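Local coordinates for glycosyl hydrolase family 2, TIM barrel domain protein (Faecalibacterium prausnitzii A2-165, PDB 6ED2) that probably hydrolyses beta-D-glucuronides, acting as a glycosyl hydrolase family 2 beta-glucuronidase of the human gut, at residues Val230-Asn233 and Pro237-Val240; Ala418-Met423 and Arg461-Gln466; Leu438-Gln443 and Phe533-Thr538. All coordinates share one frame; numbering follows the deposited sequence.

In the fold
Two domains are sampled here. Contact 1 belongs to the family 2 beta-sandwich; contacts 2 and 3 belong to the TIM barrel. Contact 2 lies between the others: its centre is about 21 Å from that of each, whereas contacts 1 and 3 sit on opposite sides of the chain's centre with their own centres about 40 Å apart. The barrel contacts interleave along the chain, because strand 433-440 of contact 3 comes between the two helices of contact 2 in sequence; the nearest atoms of contacts 2 and 3 are about 4 Å apart. Contact 3 holds glycerol in the probable active-site pocket, while contact 1 includes T239, which with E241 forms a magnesium site.

Contact 1 of 3, residues Val230-Asn233 and Pro237-Val240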
# COMPACT_ATOMS: atom_id res chain seq x y z
N VAL A 230 -53.23 -0.97 -17.52
CA VAL A 230 -52.41 -0.90 -18.72
C VAL A 230 -52.78 0.36 -19.49
O VAL A 230 -53.97 0.62 -19.72
CB VAL A 230 -52.59 -2.14 -19.62
CG1 VAL A 230 -51.76 -1.99 -20.91
CG2 VAL A 230 -52.24 -3.39 -18.87
N SER A 231 -51.79 1.12 -19.93
CA SER A 231 -52.00 2.28 -20.78
C SER A 231 -51.48 1.98 -22.18
O SER A 231 -50.30 1.70 -22.36
CB SER A 231 -51.30 3.51 -20.20
OG SER A 231 -51.80 3.81 -18.91
N THR A 232 -52.37 2.05 -23.18
CA THR A 232 -51.99 1.99 -24.58
C THR A 232 -52.33 3.32 -25.24
O THR A 232 -53.09 4.12 -24.70
CB THR A 232 -52.69 0.85 -25.32
OG1 THR A 232 -53.96 1.30 -25.82
CG2 THR A 232 -52.89 -0.32 -24.42
N ASN A 233 -51.72 3.56 -26.41
CA ASN A 233 -52.03 4.73 -27.23
C ASN A 233 -53.12 4.46 -28.27
O ASN A 233 -53.17 5.15 -29.29
CB ASN A 233 -50.77 5.26 -27.93
CG ASN A 233 -50.19 4.25 -28.93
OD1 ASN A 233 -50.67 3.12 -29.04
ND2 ASN A 233 -49.14 4.65 -29.64
N PRO A 237 -58.45 -3.90 -27.71
CA PRO A 237 -58.53 -4.54 -26.40
C PRO A 237 -57.20 -5.10 -25.90
O PRO A 237 -56.30 -5.44 -26.68
CB PRO A 237 -59.54 -5.68 -26.62
CG PRO A 237 -59.52 -5.92 -28.11
CD PRO A 237 -59.33 -4.55 -28.70
N VAL A 238 -57.14 -5.25 -24.58
CA VAL A 238 -55.94 -5.65 -23.85
C VAL A 238 -56.24 -6.93 -23.09
O VAL A 238 -57.31 -7.05 -22.49
CB VAL A 238 -55.47 -4.54 -22.88
CG1 VAL A 238 -54.51 -5.12 -21.83
CG2 VAL A 238 -54.81 -3.42 -23.65
N THR A 239 -55.30 -7.87 -23.10
CA THR A 239 -55.32 -8.99 -22.18
C THR A 239 -54.01 -9.03 -21.41
O THR A 239 -52.98 -8.56 -21.90
CB THR A 239 -55.55 -10.34 -22.88
OG1 THR A 239 -54.34 -10.72 -23.53
CG2 THR A 239 -56.65 -10.24 -23.91
N VAL A 240 -54.06 -9.56 -20.21
CA VAL A 240 -52.90 -9.66 -19.34
C VAL A 240 -52.88 -11.08 -18.78
O VAL A 240 -53.91 -11.58 -18.33
CB VAL A 240 -52.95 -8.63 -18.19
CG1 VAL A 240 -51.69 -8.73 -17.36
CG2 VAL A 240 -53.13 -7.22 -18.74
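V238 packs against V230 and T232 through both of its methyls. From CB, which points at the other strand, the side chain forks. CG1, anti to the backbone N (chi1 162°), reaches V230, lying 4.1 Å from V230 CG2 and nearly as close to V230 CB. CG2 goes the other way and meets T232 CG2 at 3.7 Å, the two side chains lying alongside each other but running antiparallel. Strand 223-232 belongs to a three-stranded antiparallel sheet and strand 238-244 to a four-stranded one, so these methyls fill the interior between the two layers of an immunoglobulin-like beta-sandwich, the fold expected of this family 2 domain. The axes of the two short strand segments come within 9.3 Å and run 146° apart, a face-to-face spacing bridged by side chains alone. One step along, V230 CG2 also touches V240 CG2 at 3.9 Å. T232 OG1 is hydrogen-bonded to the backbone N of G234 in the connecting turn, while its CG2 does the packing. Between the two valines of its strand, T239 points its CB away from the partner strand, and with E241 it forms a magnesium site; I279 and I281 of strand 275-283 cover V230 and T232.

Contact 2 of 3, residues Ala418-Met423 and Arg461-Gln466; sequences AALTDM and RRLDPQ
In the outer helical layer of the TIM barrel, helices 409-427 and 449-463 are neighbours in an alpha-beta-alpha succession, and they touch where L463, in the last turn of the second helix, presses against T421 and L420 of the first. L463 CG lies beside its own backbone N (chi1 -71°), which sends the isobutyl fork across the gap to meet the T421 side chain at about a right angle. Methyl CD1 does most of the touching: it rests 3.6 Å from T421 CA and 3.9 Å from T421 OG1, and reaches L420 with 4.2 Å to CG. The second prong, CD2, meets T421 CG2 at 3.9 Å. L459 and A460, further back on helix 449-463, extend the same apolar seam against L420. Just past L463 the chain leaves the helix at D464, whose OD1 takes the backbone N-H of Q466 at 2.8 Å in an Asx turn, the donor standing 61° out of the carboxylate plane. The same carboxylate forms a salt bridge with R468 and, through OD2, accepts from W436 NE1 on the intervening strand 433-440, pinning the helix exit to the barrel wall. T421 OG1, although it lies against a methyl, is hydrogen-bonded to K417 O one turn back in its own helix. Its polar demand is thus met locally, leaving the helices to hold to each other here by van der Waals contact.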
# COMPACT_ATOMS: atom_id res chain seq x y z
N ALA A 418 -40.16 16.61 -12.57
CA ALA A 418 -40.00 15.77 -13.76
C ALA A 418 -39.16 14.54 -13.46
O ALA A 418 -39.54 13.41 -13.81
CB ALA A 418 -39.35 16.59 -14.88
N ALA A 419 -38.00 14.73 -12.82
CA ALA A 419 -37.16 13.61 -12.41
C ALA A 419 -37.93 12.64 -11.53
O ALA A 419 -37.86 11.42 -11.73
CB ALA A 419 -35.91 14.14 -11.70
N LEU A 420 -38.67 13.17 -10.55
CA LEU A 420 -39.45 12.31 -9.66
C LEU A 420 -40.50 11.53 -10.43
O LEU A 420 -40.73 10.34 -10.17
CB LEU A 420 -40.11 13.16 -8.57
CG LEU A 420 -41.00 12.44 -7.57
CD1 LEU A 420 -40.26 11.26 -6.92
CD2 LEU A 420 -41.57 13.40 -6.49
N THR A 421 -41.17 12.20 -11.37
CA THR A 421 -42.20 11.54 -12.15
C THR A 421 -41.61 10.41 -12.97
O THR A 421 -42.13 9.29 -12.99
CB THR A 421 -42.90 12.57 -13.05
OG1 THR A 421 -43.52 13.58 -12.23
CG2 THR A 421 -43.95 11.92 -13.93
N ASP A 422 -40.50 10.69 -13.65
CA ASP A 422 -39.85 9.69 -14.49
C ASP A 422 -39.30 8.55 -13.64
O ASP A 422 -39.45 7.37 -14.01
CB ASP A 422 -38.75 10.36 -15.32
CG ASP A 422 -39.33 11.17 -16.48
OD1 ASP A 422 -40.51 10.94 -16.78
OD2 ASP A 422 -38.65 12.03 -17.08
N MET A 423 -38.72 8.86 -12.49
CA MET A 423 -38.19 7.78 -11.66
C MET A 423 -39.30 6.85 -11.20
O MET A 423 -39.17 5.61 -11.27
CB MET A 423 -37.43 8.33 -10.45
CG MET A 423 -37.06 7.20 -9.49
SD MET A 423 -36.18 7.70 -8.00
CE MET A 423 -37.52 8.52 -7.10
N ARG A 461 -46.68 10.69 -3.51
CA ARG A 461 -47.84 9.91 -3.12
C ARG A 461 -48.74 9.63 -4.32
O ARG A 461 -49.15 8.49 -4.54
CB ARG A 461 -48.60 10.64 -2.01
CG ARG A 461 -49.96 10.07 -1.67
CD ARG A 461 -50.49 10.72 -0.41
NE ARG A 461 -49.92 10.13 0.80
CZ ARG A 461 -49.86 10.74 1.99
NH1 ARG A 461 -50.32 11.98 2.13
NH2 ARG A 461 -49.34 10.10 3.04
N ARG A 462 -49.05 10.67 -5.10
CA ARG A 462 -49.97 10.52 -6.23
C ARG A 462 -49.43 9.55 -7.28
O ARG A 462 -50.19 8.78 -7.87
CB ARG A 462 -50.23 11.86 -6.91
CG ARG A 462 -51.01 12.88 -6.13
CD ARG A 462 -50.91 14.20 -6.89
NE ARG A 462 -51.63 15.29 -6.25
CZ ARG A 462 -51.91 16.44 -6.88
NH1 ARG A 462 -51.52 16.60 -8.14
NH2 ARG A 462 -52.57 17.41 -6.25
N LEU A 463 -48.12 9.62 -7.57
CA LEU A 463 -47.56 8.85 -8.68
C LEU A 463 -47.50 7.36 -8.39
O LEU A 463 -47.52 6.55 -9.32
CB LEU A 463 -46.15 9.33 -9.00
CG LEU A 463 -45.99 10.68 -9.66
CD1 LEU A 463 -44.53 11.06 -9.49
CD2 LEU A 463 -46.39 10.60 -11.13
N ASP A 464 -47.40 6.97 -7.12
CA ASP A 464 -47.11 5.58 -6.83
C ASP A 464 -48.39 4.82 -6.55
O ASP A 464 -49.00 5.01 -5.49
CB ASP A 464 -46.15 5.47 -5.64
CG ASP A 464 -45.75 4.03 -5.37
OD1 ASP A 464 -46.20 3.14 -6.11
OD2 ASP A 464 -45.01 3.78 -4.39
N PRO A 465 -48.81 3.90 -7.43
CA PRO A 465 -50.00 3.09 -7.13
C PRO A 465 -49.85 2.28 -5.87
O PRO A 465 -50.86 1.91 -5.26
CB PRO A 465 -50.12 2.18 -8.36
CG PRO A 465 -49.22 2.74 -9.39
CD PRO A 465 -48.13 3.44 -8.65
N GLN A 466 -48.63 1.97 -5.45
CA GLN A 466 -48.45 1.14 -4.27
C GLN A 466 -48.28 1.96 -3.00
O GLN A 466 -48.22 1.37 -1.92
CB GLN A 466 -47.23 0.22 -4.45
CG GLN A 466 -47.39 -0.77 -5.59
CD GLN A 466 -46.14 -1.61 -5.81
OE1 GLN A 466 -45.38 -1.89 -4.88
NE2 GLN A 466 -45.94 -2.04 -7.04

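Contact 3 of 3, residues Leu438-Gln443 and Phe533-Thr538. With GOL (glycerol), chain B.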
# COMPACT_ATOMS: atom_id res chain seq x y z
N LEU A 438 -36.52 11.53 -1.72
CA LEU A 438 -36.86 12.64 -2.60
C LEU A 438 -35.78 13.72 -2.66
O LEU A 438 -35.79 14.53 -3.59
CB LEU A 438 -38.18 13.28 -2.15
CG LEU A 438 -39.51 12.69 -2.65
CD1 LEU A 438 -39.55 11.21 -2.65
CD2 LEU A 438 -40.67 13.22 -1.82
N LEU A 439 -34.87 13.75 -1.68
CA LEU A 439 -33.76 14.70 -1.63
C LEU A 439 -32.65 14.08 -0.81
O LEU A 439 -32.91 13.26 0.08
CB LEU A 439 -34.15 16.05 -1.01
CG LEU A 439 -35.42 16.82 -1.41
CD1 LEU A 439 -36.56 16.44 -0.50
CD2 LEU A 439 -35.17 18.33 -1.36
N ASN A 440 -31.40 14.43 -1.13
CA ASN A 440 -30.26 14.03 -0.31
C ASN A 440 -29.64 15.28 0.29
O ASN A 440 -29.08 16.12 -0.44
CB ASN A 440 -29.20 13.24 -1.09
CG ASN A 440 -28.05 12.78 -0.18
OD1 ASN A 440 -28.18 11.82 0.59
ND2 ASN A 440 -26.92 13.48 -0.26
N GLU A 441 -29.71 15.39 1.61
CA GLU A 441 -29.09 16.47 2.36
C GLU A 441 -29.46 17.86 1.84
O GLU A 441 -28.58 18.68 1.55
CB GLU A 441 -27.58 16.29 2.37
CG GLU A 441 -27.11 15.06 3.11
CD GLU A 441 -25.60 14.99 3.21
OE1 GLU A 441 -24.91 15.73 2.48
OE2 GLU A 441 -25.10 14.20 4.04
N PRO A 442 -30.75 18.17 1.72
CA PRO A 442 -31.13 19.55 1.40
C PRO A 442 -30.97 20.42 2.64
O PRO A 442 -30.98 19.94 3.77
CB PRO A 442 -32.61 19.42 1.00
CG PRO A 442 -33.09 18.29 1.82
CD PRO A 442 -31.93 17.33 2.01
N GLN A 443 -30.82 21.72 2.40
CA GLN A 443 -30.76 22.68 3.49
C GLN A 443 -32.19 22.89 4.02
O GLN A 443 -32.83 23.91 3.76
CB GLN A 443 -30.13 23.99 3.02
CG GLN A 443 -29.95 25.05 4.12
CD GLN A 443 -29.31 26.35 3.60
OE1 GLN A 443 -29.44 26.71 2.43
NE2 GLN A 443 -28.60 27.03 4.49
N PHE A 533 -30.61 5.11 9.37
CA PHE A 533 -29.41 5.84 9.00
C PHE A 533 -29.06 5.51 7.56
O PHE A 533 -28.99 4.33 7.18
CB PHE A 533 -28.28 5.52 9.97
CG PHE A 533 -28.49 6.14 11.33
CD1 PHE A 533 -27.99 7.39 11.63
CD2 PHE A 533 -29.26 5.48 12.29
CE1 PHE A 533 -28.23 7.97 12.86
CE2 PHE A 533 -29.49 6.04 13.54
CZ PHE A 533 -28.98 7.29 13.82
N THR A 534 -28.91 6.54 6.76
CA THR A 534 -28.56 6.36 5.36
C THR A 534 -27.11 6.71 5.06
O THR A 534 -26.64 6.40 3.97
CB THR A 534 -29.50 7.19 4.47
OG1 THR A 534 -29.72 8.46 5.09
CG2 THR A 534 -30.83 6.47 4.29
N GLU A 535 -26.41 7.36 5.99
CA GLU A 535 -24.96 7.52 5.87
C GLU A 535 -24.34 7.55 7.26
O GLU A 535 -24.94 8.05 8.21
CB GLU A 535 -24.55 8.80 5.13
CG GLU A 535 -24.98 8.80 3.69
CD GLU A 535 -24.39 9.92 2.91
OE1 GLU A 535 -23.35 10.48 3.36
OE2 GLU A 535 -24.95 10.23 1.83
N TYR A 536 -23.12 7.03 7.32
CA TYR A 536 -22.19 7.05 8.45
C TYR A 536 -20.97 6.23 8.03
O TYR A 536 -21.05 5.38 7.14
CB TYR A 536 -22.83 6.51 9.73
CG TYR A 536 -23.18 5.03 9.74
CD1 TYR A 536 -22.41 4.13 10.47
CD2 TYR A 536 -24.29 4.54 9.06
CE1 TYR A 536 -22.73 2.78 10.52
CE2 TYR A 536 -24.63 3.19 9.11
CZ TYR A 536 -23.84 2.32 9.84
OH TYR A 536 -24.16 0.97 9.91
N GLY A 537 -19.83 6.54 8.65
CA GLY A 537 -18.59 5.88 8.30
C GLY A 537 -17.37 6.79 8.39
O GLY A 537 -17.49 7.98 8.70
N THR A 538 -16.19 6.23 8.14
CA THR A 538 -14.96 7.00 8.18
C THR A 538 -14.12 6.60 6.98
O THR A 538 -14.16 5.46 6.52
CB THR A 538 -14.13 6.77 9.47
OG1 THR A 538 -13.52 5.47 9.45
CG2 THR A 538 -14.97 6.94 10.72
C1 GOL B . -22.66 12.69 0.79
O1 GOL B . -24.09 12.63 0.96
C2 GOL B . -21.97 13.07 2.19
O2 GOL B . -22.81 12.93 3.32
C3 GOL B . -21.39 14.50 2.08
O3 GOL B . -20.60 14.69 3.25
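Strands 433-440 and 531-535 are the fourth and seventh of the TIM barrel, and at their C-terminal ends N440 and E441 face E535 across the pocket. As in clan GH-A glycosidases, which carry the acid/base after strand four, preceded by an asparagine, and the nucleophile after strand seven, E441 is probably the acid/base and E535 probably the nucleophile. Glycerol, probably from the crystallisation liquor, joins the two sides. N440 ND2 gives its N-H to glycerol O1 at 3.2 Å in a fairly straight bond (161°), and O1 donates to E535 OE2 at 2.7 Å. Glycerol O2 sits between the carboxylates, within hydrogen-bonding distance of E535 OE1 and of E441 OE2 (2.7 Å to the latter). E441 OE2 stands 4.2 Å from E535 OE1. A chi1 of -177° swings the N440 amide away from its backbone N, toward the pocket, and its plane lies 19° from that of the E535 carboxylate, with OD1 and OE2 3.8 Å apart. R353, from the second barrel strand, binds both N440 OD1 and E535 OE2. T473 of the adjacent strand 470-474 also bonds to N440 OD1, N495 of strand 492-495 to E441, and helix 449-463 packs behind L438 and L439.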